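Local coordinates for protein N-acetylglucosamine-6-phosphate deacetylase (Thermotoga maritima, PDB 1O12) that probably removes the acetyl group from N-acetylglucosamine 6-phosphate, as a metal-dependent hydrolase of the NagA family that uses one divalent cation per subunit, at residues A[21-26]-A[329-334]; A[31-34]-A[40-43]; A[340-345]-A[350-355]. All coordinates share one frame; numbering follows the deposited sequence.

Contact 1: residues A[21-26]-A[329-334]; sequences VDPIDG and SSYNSC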
loop_
_atom_site.group_PDB
_atom_site.type_symbol
_atom_site.label_atom_id
_atom_site.label_comp_id
_atom_site.label_asym_id
_atom_site.label_seq_id
_atom_site.Cartn_x
_atom_site.Cartn_y
_atom_site.Cartn_z
ATOM N N VAL A 21 -25.505 -14.671 7.404
ATOM C CA VAL A 21 -24.166 -14.152 7.319
ATOM C C VAL A 21 -23.782 -13.358 8.535
ATOM O O VAL A 21 -24.321 -12.285 8.767
ATOM C CB VAL A 21 -24.002 -13.240 6.096
ATOM C CG1 VAL A 21 -22.577 -12.849 5.942
ATOM C CG2 VAL A 21 -24.538 -13.926 4.842
ATOM N N ASP A 22 -22.853 -13.904 9.312
ATOM C CA ASP A 22 -22.330 -13.252 10.502
ATOM C C ASP A 22 -20.828 -12.964 10.247
ATOM O O ASP A 22 -20.093 -13.812 9.733
ATOM C CB ASP A 22 -22.506 -14.160 11.735
ATOM C CG ASP A 22 -22.094 -13.476 13.033
ATOM O OD1 ASP A 22 -22.815 -12.574 13.487
ATOM O OD2 ASP A 22 -21.037 -13.828 13.590
ATOM N N PRO A 23 -20.362 -11.769 10.609
ATOM C CA PRO A 23 -18.975 -11.333 10.438
ATOM C C PRO A 23 -17.993 -12.231 11.158
ATOM O O PRO A 23 -16.830 -12.305 10.785
ATOM C CB PRO A 23 -18.945 -9.958 11.083
ATOM C CG PRO A 23 -20.388 -9.547 11.155
ATOM C CD PRO A 23 -21.112 -10.813 11.429
ATOM N N ILE A 24 -18.451 -12.893 12.210
ATOM C CA ILE A 24 -17.552 -13.722 12.997
ATOM C C ILE A 24 -17.740 -15.220 12.847
ATOM O O ILE A 24 -16.778 -15.963 12.734
ATOM C CB ILE A 24 -17.657 -13.335 14.493
ATOM C CG1 ILE A 24 -17.077 -11.932 14.696
ATOM C CG2 ILE A 24 -16.889 -14.322 15.360
ATOM C CD1 ILE A 24 -17.274 -11.415 16.099
ATOM N N ASP A 25 -18.985 -15.658 12.838
ATOM C CA ASP A 25 -19.273 -17.061 12.717
ATOM C C ASP A 25 -19.314 -17.535 11.272
ATOM O O ASP A 25 -19.490 -18.719 11.017
ATOM C CB ASP A 25 -20.594 -17.382 13.446
ATOM C CG ASP A 25 -20.515 -17.098 14.941
ATOM O OD1 ASP A 25 -19.437 -17.363 15.540
ATOM O OD2 ASP A 25 -21.517 -16.618 15.521
ATOM N N GLY A 26 -19.156 -16.636 10.313
ATOM C CA GLY A 26 -19.180 -17.077 8.923
ATOM C C GLY A 26 -20.572 -17.100 8.311
ATOM O O GLY A 26 -21.522 -16.546 8.886
ATOM N N SER A 329 -19.726 -3.518 5.679
ATOM C CA SER A 329 -21.009 -2.837 5.590
ATOM C C SER A 329 -21.681 -2.578 6.933
ATOM O O SER A 329 -22.598 -1.774 6.996
ATOM C CB SER A 329 -21.978 -3.573 4.665
ATOM O OG SER A 329 -22.301 -4.840 5.195
ATOM N N SER A 330 -21.257 -3.239 8.001
ATOM C CA SER A 330 -21.878 -2.953 9.300
ATOM C C SER A 330 -21.030 -3.248 10.538
ATOM O O SER A 330 -20.863 -2.387 11.387
ATOM C CB SER A 330 -23.240 -3.675 9.441
ATOM O OG SER A 330 -23.093 -5.052 9.790
ATOM N N TYR A 331 -20.499 -4.457 10.641
ATOM C CA TYR A 331 -19.720 -4.823 11.810
ATOM C C TYR A 331 -18.559 -3.878 12.163
ATOM O O TYR A 331 -18.410 -3.496 13.327
ATOM C CB TYR A 331 -19.202 -6.265 11.680
ATOM C CG TYR A 331 -18.465 -6.742 12.900
ATOM C CD1 TYR A 331 -19.130 -6.902 14.123
ATOM C CD2 TYR A 331 -17.102 -7.001 12.850
ATOM C CE1 TYR A 331 -18.456 -7.309 15.269
ATOM C CE2 TYR A 331 -16.407 -7.416 13.987
ATOM C CZ TYR A 331 -17.094 -7.565 15.188
ATOM O OH TYR A 331 -16.409 -7.964 16.305
ATOM N N ASN A 332 -17.736 -3.506 11.185
ATOM C CA ASN A 332 -16.632 -2.619 11.481
ATOM C C ASN A 332 -17.095 -1.290 12.117
ATOM O O ASN A 332 -16.518 -0.849 13.104
ATOM C CB ASN A 332 -15.777 -2.377 10.226
ATOM C CG ASN A 332 -15.033 -3.657 9.758
ATOM O OD1 ASN A 332 -14.842 -4.601 10.536
ATOM N ND2 ASN A 332 -14.600 -3.675 8.490
ATOM N N SER A 333 -18.150 -0.672 11.597
ATOM C CA SER A 333 -18.625 0.592 12.174
ATOM C C SER A 333 -19.150 0.341 13.565
ATOM O O SER A 333 -18.896 1.111 14.481
ATOM C CB SER A 333 -19.774 1.191 11.362
ATOM O OG SER A 333 -19.425 1.356 10.013
ATOM N N CYS A 334 -19.907 -0.736 13.710
ATOM C CA CYS A 334 -20.467 -1.057 14.994
ATOM C C CYS A 334 -19.363 -1.135 16.031
ATOM O O CYS A 334 -19.532 -0.659 17.146
ATOM C CB CYS A 334 -21.229 -2.388 14.935
ATOM S SG CYS A 334 -22.858 -2.286 14.170
#

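Contact 2: residues A[31-34]-A[40-43]; sequences DVEI and VKVE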
loop_
_atom_site.group_PDB
_atom_site.type_symbol
_atom_site.label_atom_id
_atom_site.label_comp_id
_atom_site.label_asym_id
_atom_site.label_seq_id
_atom_site.Cartn_x
_atom_site.Cartn_y
_atom_site.Cartn_z
ATOM N N ASP A 31 -31.935 -20.867 10.134
ATOM C CA ASP A 31 -33.090 -20.037 10.472
ATOM C C ASP A 31 -32.680 -19.120 11.624
ATOM O O ASP A 31 -31.816 -19.487 12.442
ATOM C CB ASP A 31 -34.282 -20.913 10.913
ATOM C CG ASP A 31 -34.653 -21.995 9.883
ATOM O OD1 ASP A 31 -35.389 -22.957 10.246
ATOM O OD2 ASP A 31 -34.219 -21.899 8.714
ATOM N N VAL A 32 -33.275 -17.924 11.663
ATOM C CA VAL A 32 -32.993 -16.953 12.717
ATOM C C VAL A 32 -34.314 -16.628 13.420
ATOM O O VAL A 32 -35.348 -16.414 12.777
ATOM C CB VAL A 32 -32.340 -15.634 12.167
ATOM C CG1 VAL A 32 -32.126 -14.631 13.315
ATOM C CG2 VAL A 32 -31.016 -15.931 11.494
ATOM N N GLU A 33 -34.260 -16.606 14.745
ATOM C CA GLU A 33 -35.423 -16.348 15.574
ATOM C C GLU A 33 -35.319 -15.017 16.304
ATOM O O GLU A 33 -34.365 -14.767 17.047
ATOM C CB GLU A 33 -35.570 -17.470 16.587
ATOM C CG GLU A 33 -36.997 -17.849 16.909
ATOM C CD GLU A 33 -37.059 -19.141 17.725
ATOM O OE1 GLU A 33 -36.598 -19.137 18.901
ATOM O OE2 GLU A 33 -37.555 -20.163 17.184
ATOM N N ILE A 34 -36.337 -14.191 16.090
ATOM C CA ILE A 34 -36.447 -12.854 16.659
ATOM C C ILE A 34 -37.586 -12.711 17.660
ATOM O O ILE A 34 -38.746 -12.972 17.335
ATOM C CB ILE A 34 -36.686 -11.842 15.557
ATOM C CG1 ILE A 34 -35.623 -12.022 14.465
ATOM C CG2 ILE A 34 -36.690 -10.456 16.142
ATOM C CD1 ILE A 34 -35.770 -11.075 13.313
ATOM N N VAL A 40 -32.962 -14.322 19.327
ATOM C CA VAL A 40 -32.877 -15.304 20.400
ATOM C C VAL A 40 -32.436 -16.677 19.935
ATOM O O VAL A 40 -32.154 -17.544 20.749
ATOM C CB VAL A 40 -34.231 -15.487 21.138
ATOM C CG1 VAL A 40 -34.504 -14.301 22.024
ATOM C CG2 VAL A 40 -35.373 -15.681 20.111
ATOM N N LYS A 41 -32.379 -16.900 18.634
ATOM C CA LYS A 41 -31.956 -18.215 18.173
ATOM C C LYS A 41 -31.440 -18.193 16.741
ATOM O O LYS A 41 -32.096 -17.680 15.825
ATOM C CB LYS A 41 -33.120 -19.217 18.297
ATOM C CG LYS A 41 -32.691 -20.659 18.494
ATOM C CD LYS A 41 -33.381 -21.611 17.515
ATOM C CE LYS A 41 -34.900 -21.593 17.675
ATOM N NZ LYS A 41 -35.628 -22.291 16.556
ATOM N N VAL A 42 -30.246 -18.740 16.561
ATOM C CA VAL A 42 -29.629 -18.830 15.246
ATOM C C VAL A 42 -29.377 -20.320 15.030
ATOM O O VAL A 42 -28.454 -20.887 15.629
ATOM C CB VAL A 42 -28.288 -18.071 15.210
ATOM C CG1 VAL A 42 -27.723 -18.082 13.819
ATOM C CG2 VAL A 42 -28.485 -16.658 15.664
ATOM N N GLU A 43 -30.196 -20.965 14.200
ATOM C CA GLU A 43 -30.022 -22.397 13.964
ATOM C C GLU A 43 -29.477 -22.795 12.595
ATOM O O GLU A 43 -30.141 -22.623 11.570
ATOM C CB GLU A 43 -31.333 -23.137 14.187
ATOM C CG GLU A 43 -31.197 -24.632 13.970
ATOM C CD GLU A 43 -32.512 -25.372 14.162
ATOM O OE1 GLU A 43 -33.160 -25.160 15.224
ATOM O OE2 GLU A 43 -32.889 -26.162 13.256
#

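Contact 3: residues A[340-345]-A[350-355]; sequences DDRGRI and RADLVL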
loop_
_atom_site.group_PDB
_atom_site.type_symbol
_atom_site.label_atom_id
_atom_site.label_comp_id
_atom_site.label_asym_id
_atom_site.label_seq_id
_atom_site.Cartn_x
_atom_site.Cartn_y
_atom_site.Cartn_z
ATOM N N ASP A 340 -22.080 -2.795 20.616
ATOM C CA ASP A 340 -21.860 -4.186 20.957
ATOM C C ASP A 340 -22.957 -5.195 20.660
ATOM O O ASP A 340 -22.690 -6.397 20.618
ATOM C CB ASP A 340 -21.462 -4.265 22.424
ATOM C CG ASP A 340 -20.314 -3.304 22.765
ATOM O OD1 ASP A 340 -19.448 -3.047 21.874
ATOM O OD2 ASP A 340 -20.274 -2.811 23.923
ATOM N N ASP A 341 -24.181 -4.732 20.443
ATOM C CA ASP A 341 -25.292 -5.640 20.153
ATOM C C ASP A 341 -25.864 -5.386 18.759
ATOM O O ASP A 341 -27.054 -5.571 18.525
ATOM C CB ASP A 341 -26.412 -5.449 21.182
ATOM C CG ASP A 341 -26.020 -5.900 22.581
ATOM O OD1 ASP A 341 -26.799 -5.618 23.539
ATOM O OD2 ASP A 341 -24.948 -6.541 22.734
ATOM N N ARG A 342 -25.022 -4.938 17.844
ATOM C CA ARG A 342 -25.447 -4.647 16.479
ATOM C C ARG A 342 -24.358 -5.242 15.579
ATOM O O ARG A 342 -23.324 -5.661 16.075
ATOM C CB ARG A 342 -25.511 -3.133 16.286
ATOM C CG ARG A 342 -26.808 -2.585 15.765
ATOM C CD ARG A 342 -27.915 -2.694 16.779
ATOM N NE ARG A 342 -27.706 -1.857 17.962
ATOM C CZ ARG A 342 -27.668 -0.529 17.952
ATOM N NH1 ARG A 342 -27.820 0.131 16.808
ATOM N NH2 ARG A 342 -27.496 0.141 19.089
ATOM N N GLY A 343 -24.602 -5.291 14.273
ATOM C CA GLY A 343 -23.616 -5.807 13.331
ATOM C C GLY A 343 -23.380 -7.302 13.425
ATOM O O GLY A 343 -22.354 -7.817 12.992
ATOM N N ARG A 344 -24.349 -8.008 13.984
ATOM C CA ARG A 344 -24.229 -9.438 14.156
ATOM C C ARG A 344 -25.572 -10.125 13.977
ATOM O O ARG A 344 -26.631 -9.495 14.053
ATOM C CB ARG A 344 -23.726 -9.749 15.575
ATOM C CG ARG A 344 -22.337 -9.195 15.930
ATOM C CD ARG A 344 -21.259 -9.958 15.190
ATOM N NE ARG A 344 -21.251 -11.400 15.468
ATOM C CZ ARG A 344 -20.916 -11.963 16.636
ATOM N NH1 ARG A 344 -20.558 -11.208 17.678
ATOM N NH2 ARG A 344 -20.905 -13.299 16.750
ATOM N N ILE A 345 -25.493 -11.422 13.708
ATOM C CA ILE A 345 -26.649 -12.288 13.613
ATOM C C ILE A 345 -26.218 -13.416 14.521
ATOM O O ILE A 345 -25.788 -14.469 14.059
ATOM C CB ILE A 345 -26.916 -12.893 12.225
ATOM C CG1 ILE A 345 -27.250 -11.796 11.206
ATOM C CG2 ILE A 345 -28.119 -13.862 12.342
ATOM C CD1 ILE A 345 -27.727 -12.346 9.845
ATOM N N ARG A 350 -29.217 -7.366 18.966
ATOM C CA ARG A 350 -30.355 -6.669 18.390
ATOM C C ARG A 350 -30.723 -7.154 16.987
ATOM O O ARG A 350 -29.856 -7.367 16.130
ATOM C CB ARG A 350 -30.086 -5.160 18.337
ATOM C CG ARG A 350 -29.663 -4.564 19.670
ATOM C CD ARG A 350 -30.803 -4.486 20.671
ATOM N NE ARG A 350 -31.516 -3.204 20.622
ATOM C CZ ARG A 350 -30.994 -2.006 20.935
ATOM N NH1 ARG A 350 -29.721 -1.881 21.333
ATOM N NH2 ARG A 350 -31.765 -0.918 20.852
ATOM N N ALA A 351 -32.024 -7.298 16.747
ATOM C CA ALA A 351 -32.475 -7.741 15.445
ATOM C C ALA A 351 -32.538 -6.642 14.370
ATOM O O ALA A 351 -33.612 -6.288 13.903
ATOM C CB ALA A 351 -33.823 -8.450 15.556
ATOM N N ASP A 352 -31.387 -6.078 14.006
ATOM C CA ASP A 352 -31.359 -5.103 12.907
ATOM C C ASP A 352 -30.808 -5.974 11.771
ATOM O O ASP A 352 -29.638 -6.393 11.786
ATOM C CB ASP A 352 -30.430 -3.915 13.213
ATOM C CG ASP A 352 -31.019 -2.948 14.267
ATOM O OD1 ASP A 352 -32.222 -3.077 14.600
ATOM O OD2 ASP A 352 -30.281 -2.050 14.754
ATOM N N LEU A 353 -31.664 -6.279 10.801
ATOM C CA LEU A 353 -31.266 -7.169 9.721
ATOM C C LEU A 353 -31.708 -6.732 8.344
ATOM O O LEU A 353 -32.626 -5.931 8.204
ATOM C CB LEU A 353 -31.852 -8.547 9.979
ATOM C CG LEU A 353 -31.648 -9.183 11.344
ATOM C CD1 LEU A 353 -32.783 -10.159 11.625
ATOM C CD2 LEU A 353 -30.291 -9.869 11.372
ATOM N N VAL A 354 -31.034 -7.259 7.322
ATOM C CA VAL A 354 -31.421 -6.973 5.960
ATOM C C VAL A 354 -31.438 -8.284 5.180
ATOM O O VAL A 354 -30.493 -9.080 5.238
ATOM C CB VAL A 354 -30.467 -5.956 5.276
ATOM C CG1 VAL A 354 -29.023 -6.450 5.319
ATOM C CG2 VAL A 354 -30.932 -5.698 3.834
ATOM N N LEU A 355 -32.535 -8.524 4.473
ATOM C CA LEU A 355 -32.657 -9.724 3.648
ATOM C C LEU A 355 -32.428 -9.299 2.193
ATOM O O LEU A 355 -32.962 -8.280 1.761
ATOM C CB LEU A 355 -34.044 -10.338 3.789
ATOM C CG LEU A 355 -34.175 -11.710 3.120
ATOM C CD1 LEU A 355 -33.435 -12.778 3.970
ATOM C CD2 LEU A 355 -35.659 -12.061 2.972
HETATM O O HOH W 1 -27.464 -5.807 13.385
HETATM O O HOH W 2 -27.005 -7.481 15.473
#

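Contact 1: residues A[21-26]-A[329-334]
Pro23 lays the CB-CG side of its pyrrolidine ring over the root of the Tyr331 side chain, with Pro23 CG 3.5 Å from Tyr331 CB and Pro23 CB 3.7 Å from Tyr331 CG. The approach is oblique. At the far end of the same side chain, Ile24 brings up the end of its longer branch: Ile24 CD1 stands 3.6 Å from Tyr331 OH and 4.0 Å from Tyr331 CZ. Tyr331 thus meets two consecutive residues, one near its CB and one near its hydroxyl. The reach depends on its first torsion, which sets CG trans to the backbone N (chi1 -176°) and carries the ring out from helix 322-336. No hydrogen bond joins the segments; the contact is apolar and small.

What fixes the loop's shape is Asp22. Its OD2 grips two backbone amides: Asp25 N, at 2.9 Å and an N-H...O angle of 163°, comes in on the anti lone pair, and Ile24 N, at 3.1 Å, arrives from above the carboxylate plane on a more bent path. The other oxygen, OD1, takes Arg344 and the backbone N of Ile345, so the buried carboxylate has partners on both oxygens. Arg344 also packs on Pro23, Ile24 and Tyr331.

The loop contains an Asx turn and links the antiparallel strands 18-22 and 26-35, where Asp22 and Gly26 pair through one sound and one weak backbone bond. Its apolar corner rests on helix 322-336, within the amidohydrolase family region, whose relatives share a TIM-barrel fold.

Contact 2: residues A[31-34]-A[40-43]
A beta hairpin of strands 26-35 and 38-44 carries this contact, and a classic beta bulge interrupts its antiparallel pairing where Val40 and Lys41 both stand opposite Glu33. Glu33 O receives Val40 N at 2.7 Å and, more weakly, Lys41 N at 3.3 Å, while Glu33 N gives a 2.6 Å bond to Lys41 O. Farther along, Asp31 and Glu43 form a hydrogen-bonded pair, with Glu43 N 2.8 Å from Asp31 O. Val32 and Val42 between them are a non-hydrogen-bonded pair, their side chains on the face turned from Glu33 and Lys41; there Val32 meets Ile345 and Val42 meets Phe28.

On the charged face, Glu33 CB and Lys41 CB lie 3.5 Å apart. The lysine chain bends at chi2 (-130°) and chi3 (-61°), folding CE over the glutamate carboxylate and delivering NZ to one oxygen: Lys41 NZ to Glu33 OE2 is 2.9 Å, a salt bridge whose hydrogen bond is weak. Val40 CG2, at the bulge itself, sits 3.4 Å from Glu33 O. Asp31 turns to other partners, OD2 to the backbone N of Lys17 and OD1 to Arg45.

Glu33 and Lys41 are both partly exposed, so solvent probably screens their attraction, and the backbone bonds are likely to supply most of the hold between the strands.

Contact 3: residues A[340-345]-A[350-355]
Asp341 O accepts the backbone N of Arg350 at 2.8 Å, pinning together the two arms of a loop that leads from helix 322-336 into strand 353-356; the arm entering the strand makes an inverse gamma turn about Ala351. Beside this bond, Arg350 CG packs 3.7 Å from Asp341 CB. Next to it Arg342 and Arg350 run side by side in the same direction, their guanidinium planes 66° apart. The bend at chi2 (69°) brings Arg342 CD to a corner where it meets Arg350 CB at 3.6 Å and Asp352 OD2 at 3.2 Å; the bend at chi3 then turns the guanidinium alongside Arg350. Its charged end makes a long ion pair with that aspartate, Arg342 NH1 to Asp352 OD2 being 3.9 Å. With Arg342 cut back to an alanine, the flank of Arg350 CB would probably lose its cover and Asp352 one of its positive neighbours.

Arg350 and Asp352 have stronger mates farther out. Arg350 NE pairs with Glu368, and Asp352 binds the backbone N of Glu368 through OD1 and Lys367 through OD2; these partners are likely to offset the closeness of the two arginines. Deeper in, Ile345 CG1 meets Leu353 CD2 at 3.6 Å, where Ile345 also touches Leu53, and Leu353 touches Ile34.

Two waters join the arms. Water 1 accepts from Gly343 N and donates to Asp352 O, at 2.8 Å from that oxygen. Water 2 lies doubtfully close to Arg344 O and donates to Arg350 O, 2.9 Å from the water oxygen.

From the N terminus the chain runs through strand 18-22 and turns at 21-26, the first half of contact 1, whose partner at 329-334 lies about 300 residues on. Contact 2 follows at once: the hairpin 31-34/40-43 closes a short loop that falls wholly within the long span of contact 1. Contact 3 opens after contact 1 has closed, and closes its own short loop, in series with the others; none cross. Contacts 1 and 3 meet where Pro23 packs on Gly343, and contacts 2 and 3 where Ile34 packs on Ala351. Together they tie the N-terminal strands to helix 322-336 and strand 353-356.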